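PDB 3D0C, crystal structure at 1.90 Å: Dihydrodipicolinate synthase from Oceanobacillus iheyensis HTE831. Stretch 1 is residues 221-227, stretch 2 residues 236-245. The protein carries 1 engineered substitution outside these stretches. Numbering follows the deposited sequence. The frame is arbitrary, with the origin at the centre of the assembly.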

ATOM      1  N   GLN A 221      -5.690 -26.079  16.616  1.00 25.99           N
ATOM      2  CA  GLN A 221      -6.574 -26.570  17.677  1.00 26.79           C
ATOM      3  C   GLN A 221      -6.996 -25.451  18.637  1.00 24.57           C
ATOM      4  O   GLN A 221      -8.105 -25.476  19.166  1.00 23.64           O
ATOM      5  CB  GLN A 221      -5.909 -27.720  18.459  1.00 31.20           C
ATOM      6  CG  GLN A 221      -5.438 -28.894  17.573  1.00 36.34           C
ATOM      7  CD  GLN A 221      -5.066 -30.157  18.363  1.00 40.67           C
ATOM      8  OE1 GLN A 221      -4.330 -30.100  19.354  1.00 42.35           O
ATOM      9  NE2 GLN A 221      -5.564 -31.307  17.907  1.00 39.51           N
ATOM     10  N   LYS A 222      -6.121 -24.473  18.860  1.00 24.92           N
ATOM     11  CA  LYS A 222      -6.458 -23.355  19.742  1.00 24.28           C
ATOM     12  C   LYS A 222      -7.479 -22.452  19.050  1.00 24.17           C
ATOM     13  O   LYS A 222      -8.466 -22.022  19.654  1.00 22.61           O
ATOM     14  CB  LYS A 222      -5.210 -22.544  20.094  1.00 26.52           C
ATOM     15  CG  LYS A 222      -4.223 -23.269  21.004  1.00 30.12           C
ATOM     16  CD  LYS A 222      -3.040 -22.375  21.348  1.00 33.41           C
ATOM     17  CE  LYS A 222      -2.004 -23.102  22.191  1.00 37.29           C
ATOM     18  NZ  LYS A 222      -2.520 -23.511  23.528  1.00 38.67           N
ATOM     19  N   SER A 223      -7.226 -22.166  17.776  1.00 22.07           N
ATOM     20  CA  SER A 223      -8.117 -21.330  16.984  1.00 19.34           C
ATOM     21  C   SER A 223      -9.499 -21.959  16.908  1.00 20.06           C
ATOM     22  O   SER A 223     -10.511 -21.261  17.001  1.00 19.84           O
ATOM     23  CB  SER A 223      -7.562 -21.161  15.563  1.00 18.42           C
ATOM     24  OG  SER A 223      -6.310 -20.504  15.586  1.00 18.07           O
ATOM     25  N   PHE A 224      -9.544 -23.277  16.725  1.00 20.25           N
ATOM     26  CA  PHE A 224     -10.823 -23.972  16.635  1.00 22.49           C
ATOM     27  C   PHE A 224     -11.494 -24.107  17.993  1.00 21.09           C
ATOM     28  O   PHE A 224     -12.714 -24.243  18.069  1.00 19.64           O
ATOM     29  CB  PHE A 224     -10.652 -25.345  15.981  1.00 24.92           C
ATOM     30  CG  PHE A 224     -10.785 -25.313  14.484  1.00 30.41           C
ATOM     31  CD1 PHE A 224     -12.033 -25.150  13.889  1.00 33.11           C
ATOM     32  CD2 PHE A 224      -9.661 -25.402  13.673  1.00 31.59           C
ATOM     33  CE1 PHE A 224     -12.156 -25.077  12.501  1.00 35.20           C
ATOM     34  CE2 PHE A 224      -9.771 -25.331  12.290  1.00 34.05           C
ATOM     35  CZ  PHE A 224     -11.019 -25.167  11.702  1.00 34.64           C
ATOM     36  N   ALA A 225     -10.699 -24.081  19.059  1.00 20.43           N
ATOM     37  CA  ALA A 225     -11.257 -24.155  20.408  1.00 20.44           C
ATOM     38  C   ALA A 225     -12.019 -22.844  20.635  1.00 22.54           C
ATOM     39  O   ALA A 225     -13.103 -22.821  21.230  1.00 22.09           O
ATOM     40  CB  ALA A 225     -10.143 -24.310  21.435  1.00 20.01           C
ATOM     41  N   LEU A 226     -11.447 -21.752  20.135  1.00 21.89           N
ATOM     42  CA  LEU A 226     -12.081 -20.445  20.259  1.00 23.52           C
ATOM     43  C   LEU A 226     -13.353 -20.398  19.416  1.00 22.30           C
ATOM     44  O   LEU A 226     -14.379 -19.884  19.864  1.00 20.99           O
ATOM     45  CB  LEU A 226     -11.123 -19.333  19.810  1.00 24.44           C
ATOM     46  CG  LEU A 226     -11.724 -17.923  19.831  1.00 27.10           C
ATOM     47  CD1 LEU A 226     -12.190 -17.604  21.240  1.00 29.18           C
ATOM     48  CD2 LEU A 226     -10.699 -16.903  19.362  1.00 27.92           C
ATOM     49  N   LEU A 227     -13.298 -20.927  18.197  1.00 22.69           N
ATOM     50  CA  LEU A 227     -14.491 -20.909  17.354  1.00 23.91           C
ATOM     51  C   LEU A 227     -15.626 -21.694  18.007  1.00 23.88           C
ATOM     52  O   LEU A 227     -16.761 -21.225  18.070  1.00 22.44           O
ATOM     53  CB  LEU A 227     -14.201 -21.495  15.968  1.00 25.01           C
ATOM     54  CG  LEU A 227     -15.433 -21.613  15.055  1.00 26.41           C
ATOM     55  CD1 LEU A 227     -16.001 -20.237  14.750  1.00 26.06           C
ATOM     56  CD2 LEU A 227     -15.051 -22.313  13.768  1.00 28.36           C
ATOM     57  N   GLU A 236     -17.068 -18.323  29.527  1.00 30.43           N
ATOM     58  CA  GLU A 236     -15.888 -18.671  30.303  1.00 29.83           C
ATOM     59  C   GLU A 236     -14.778 -19.255  29.432  1.00 28.06           C
ATOM     60  O   GLU A 236     -13.613 -18.862  29.547  1.00 25.31           O
ATOM     61  CB  GLU A 236     -16.265 -19.657  31.409  1.00 34.64           C
ATOM     62  CG  GLU A 236     -17.242 -19.096  32.438  1.00 42.79           C
ATOM     63  CD  GLU A 236     -18.507 -18.526  31.802  1.00 46.96           C
ATOM     64  OE1 GLU A 236     -19.189 -19.267  31.053  1.00 47.33           O
ATOM     65  OE2 GLU A 236     -18.818 -17.336  32.051  1.00 47.74           O
ATOM     66  N   LYS A 237     -15.140 -20.193  28.565  1.00 26.44           N
ATOM     67  CA  LYS A 237     -14.163 -20.814  27.686  1.00 26.50           C
ATOM     68  C   LYS A 237     -13.663 -19.801  26.647  1.00 24.58           C
ATOM     69  O   LYS A 237     -12.481 -19.787  26.293  1.00 22.67           O
ATOM     70  CB  LYS A 237     -14.777 -22.037  26.995  1.00 28.49           C
ATOM     71  CG  LYS A 237     -13.790 -22.807  26.132  1.00 34.79           C
ATOM     72  CD  LYS A 237     -12.591 -23.277  26.947  1.00 41.50           C
ATOM     73  CE  LYS A 237     -11.505 -23.882  26.065  1.00 45.35           C
ATOM     74  NZ  LYS A 237     -11.968 -25.092  25.337  1.00 46.27           N
ATOM     75  N   ILE A 238     -14.566 -18.951  26.166  1.00 24.04           N
ATOM     76  CA  ILE A 238     -14.208 -17.935  25.181  1.00 23.91           C
ATOM     77  C   ILE A 238     -13.048 -17.091  25.703  1.00 23.82           C
ATOM     78  O   ILE A 238     -12.013 -16.948  25.047  1.00 22.20           O
ATOM     79  CB  ILE A 238     -15.408 -17.016  24.886  1.00 26.09           C
ATOM     80  CG1 ILE A 238     -16.487 -17.792  24.128  1.00 27.74           C
ATOM     81  CG2 ILE A 238     -14.947 -15.800  24.099  1.00 26.22           C
ATOM     82  CD1 ILE A 238     -17.778 -17.008  23.902  1.00 28.86           C
ATOM     83  N   TRP A 239     -13.233 -16.537  26.898  1.00 23.48           N
ATOM     84  CA  TRP A 239     -12.218 -15.708  27.534  1.00 25.25           C
ATOM     85  C   TRP A 239     -10.938 -16.485  27.851  1.00 22.78           C
ATOM     86  O   TRP A 239      -9.846 -15.935  27.754  1.00 21.15           O
ATOM     87  CB  TRP A 239     -12.773 -15.091  28.824  1.00 29.67           C
ATOM     88  CG  TRP A 239     -13.864 -14.082  28.608  1.00 37.43           C
ATOM     89  CD1 TRP A 239     -14.935 -13.847  29.425  1.00 40.42           C
ATOM     90  CD2 TRP A 239     -13.978 -13.150  27.521  1.00 40.04           C
ATOM     91  NE1 TRP A 239     -15.709 -12.828  28.917  1.00 42.25           N
ATOM     92  CE2 TRP A 239     -15.142 -12.380  27.751  1.00 42.80           C
ATOM     93  CE3 TRP A 239     -13.207 -12.885  26.382  1.00 40.78           C
ATOM     94  CZ2 TRP A 239     -15.558 -11.371  26.877  1.00 44.46           C
ATOM     95  CZ3 TRP A 239     -13.620 -11.882  25.516  1.00 46.38           C
ATOM     96  CH2 TRP A 239     -14.783 -11.135  25.770  1.00 46.87           C
ATOM     97  N   ASP A 240     -11.060 -17.752  28.244  1.00 24.52           N
ATOM     98  CA  ASP A 240      -9.868 -18.550  28.555  1.00 23.43           C
ATOM     99  C   ASP A 240      -9.013 -18.793  27.300  1.00 22.46           C
ATOM    100  O   ASP A 240      -7.793 -18.630  27.340  1.00 21.23           O
ATOM    101  CB  ASP A 240     -10.262 -19.900  29.170  1.00 26.81           C
ATOM    102  CG  ASP A 240     -10.651 -19.793  30.642  1.00 30.82           C
ATOM    103  OD1 ASP A 240     -10.392 -18.748  31.286  1.00 31.59           O
ATOM    104  OD2 ASP A 240     -11.218 -20.774  31.163  1.00 34.28           O
ATOM    105  N   VAL A 241      -9.644 -19.188  26.195  1.00 21.86           N
ATOM    106  CA  VAL A 241      -8.884 -19.445  24.965  1.00 23.20           C
ATOM    107  C   VAL A 241      -8.296 -18.137  24.461  1.00 23.69           C
ATOM    108  O   VAL A 241      -7.159 -18.097  23.982  1.00 21.50           O
ATOM    109  CB  VAL A 241      -9.759 -20.051  23.839  1.00 25.16           C
ATOM    110  CG1 VAL A 241      -8.897 -20.338  22.599  1.00 21.18           C
ATOM    111  CG2 VAL A 241     -10.416 -21.333  24.325  1.00 26.74           C
ATOM    112  N   TRP A 242      -9.088 -17.076  24.592  1.00 22.57           N
ATOM    113  CA  TRP A 242      -8.707 -15.730  24.181  1.00 25.77           C
ATOM    114  C   TRP A 242      -7.428 -15.286  24.884  1.00 24.72           C
ATOM    115  O   TRP A 242      -6.480 -14.843  24.235  1.00 21.30           O
ATOM    116  CB  TRP A 242      -9.852 -14.762  24.503  1.00 30.05           C
ATOM    117  CG  TRP A 242      -9.539 -13.315  24.322  1.00 37.35           C
ATOM    118  CD1 TRP A 242      -9.410 -12.637  23.143  1.00 38.80           C
ATOM    119  CD2 TRP A 242      -9.346 -12.352  25.360  1.00 39.10           C
ATOM    120  NE1 TRP A 242      -9.151 -11.311  23.384  1.00 40.24           N
ATOM    121  CE2 TRP A 242      -9.107 -11.107  24.739  1.00 42.26           C
ATOM    122  CE3 TRP A 242      -9.353 -12.419  26.759  1.00 43.70           C
ATOM    123  CZ2 TRP A 242      -8.879  -9.939  25.468  1.00 45.62           C
ATOM    124  CZ3 TRP A 242      -9.125 -11.256  27.484  1.00 48.60           C
ATOM    125  CH2 TRP A 242      -8.891 -10.033  26.835  1.00 48.36           C
ATOM    126  N   GLU A 243      -7.406 -15.397  26.211  1.00 22.21           N
ATOM    127  CA  GLU A 243      -6.229 -15.010  26.991  1.00 24.01           C
ATOM    128  C   GLU A 243      -5.014 -15.836  26.594  1.00 21.94           C
ATOM    129  O   GLU A 243      -3.875 -15.368  26.677  1.00 19.22           O
ATOM    130  CB  GLU A 243      -6.449 -15.246  28.488  1.00 28.21           C
ATOM    131  CG  GLU A 243      -7.675 -14.614  29.079  1.00 34.88           C
ATOM    132  CD  GLU A 243      -7.729 -14.827  30.575  1.00 37.74           C
ATOM    133  OE1 GLU A 243      -7.604 -15.991  31.014  1.00 37.80           O
ATOM    134  OE2 GLU A 243      -7.891 -13.834  31.307  1.00 39.27           O
ATOM    135  N   ASP A 244      -5.271 -17.073  26.183  1.00 21.73           N
ATOM    136  CA  ASP A 244      -4.216 -18.006  25.801  1.00 26.33           C
ATOM    137  C   ASP A 244      -3.539 -17.686  24.469  1.00 23.51           C
ATOM    138  O   ASP A 244      -2.339 -17.919  24.314  1.00 23.48           O
ATOM    139  CB  ASP A 244      -4.784 -19.432  25.764  1.00 27.30           C
ATOM    140  CG  ASP A 244      -3.704 -20.495  25.597  1.00 32.64           C
ATOM    141  OD1 ASP A 244      -2.757 -20.515  26.412  1.00 31.56           O
ATOM    142  OD2 ASP A 244      -3.808 -21.315  24.657  1.00 34.18           O
ATOM    143  N   VAL A 245      -4.291 -17.143  23.514  1.00 22.87           N
ATOM    144  CA  VAL A 245      -3.724 -16.831  22.200  1.00 22.90           C
ATOM    145  C   VAL A 245      -3.339 -15.368  21.983  1.00 23.24           C
ATOM    146  O   VAL A 245      -2.551 -15.055  21.081  1.00 23.46           O
ATOM    147  CB  VAL A 245      -4.686 -17.246  21.071  1.00 25.28           C
ATOM    148  CG1 VAL A 245      -4.962 -18.736  21.145  1.00 25.47           C
ATOM    149  CG2 VAL A 245      -5.980 -16.449  21.166  1.00 24.80           C
TER
HETATM  150  O   HOH W   1     -13.326 -24.501  22.932  1.00 29.69           O

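Val241 lies at the centre of the contact, buried, with its CA-to-CB bond pointing toward the other helix. Val241 CA lies 5.8 Å from Leu226 CA, the nearest such pair across the two stretches.

Both methyls of Val241 lie near Ala225. Val241 CG1 is 3.7 Å from Leu226 CB and 3.4 Å from the backbone O of Lys222. Val241 CG2 sits 4.2 Å from Ala225 CB. A short, branched side chain fills this space without holding the backbones far apart. Ala225 also points toward the partner helix, and its single methyl takes up little room there.

Leu226 has the largest area covered by the other stretch, 81 Å². Its CA-to-CB bond runs sideways, and with chi1 t and chi2 p it carries CD1 to Ile238. Leu226 CD1 reaches to 3.9 Å from Ile238 O and 4.4 Å from Ile238 CG2. That oxygen already accepts the helical hydrogen bond from Trp242 N. Val245 is buried one turn beyond Val241, with its CG1 4.0 Å from Lys222 CB.

The two helices run nearly antiparallel at 152°. Their axes approach to 9.1 Å.

Lys222 joins this apolar packing to the polar edge. Its aliphatic part is extended through chi3, and chi4 then turns m. Lys222 NZ donates a hydrogen bond to Asp244 OD2 at 2.8 Å, as part of a salt bridge. Asp244 OD1 is hydrogen-bonded elsewhere in the structure, so both carboxylate oxygens are engaged.

Lys237 lies at another edge, beside Ala225. It starts sideways, but its end comes nearer the partner helix. Water 1 accepts a hydrogen bond from Lys237 NZ at 2.8 Å and donates one to Ala225 O at 2.4 Å, a short distance. This water links the two helices. Together the stretches bury 369 Å², summed over both sides.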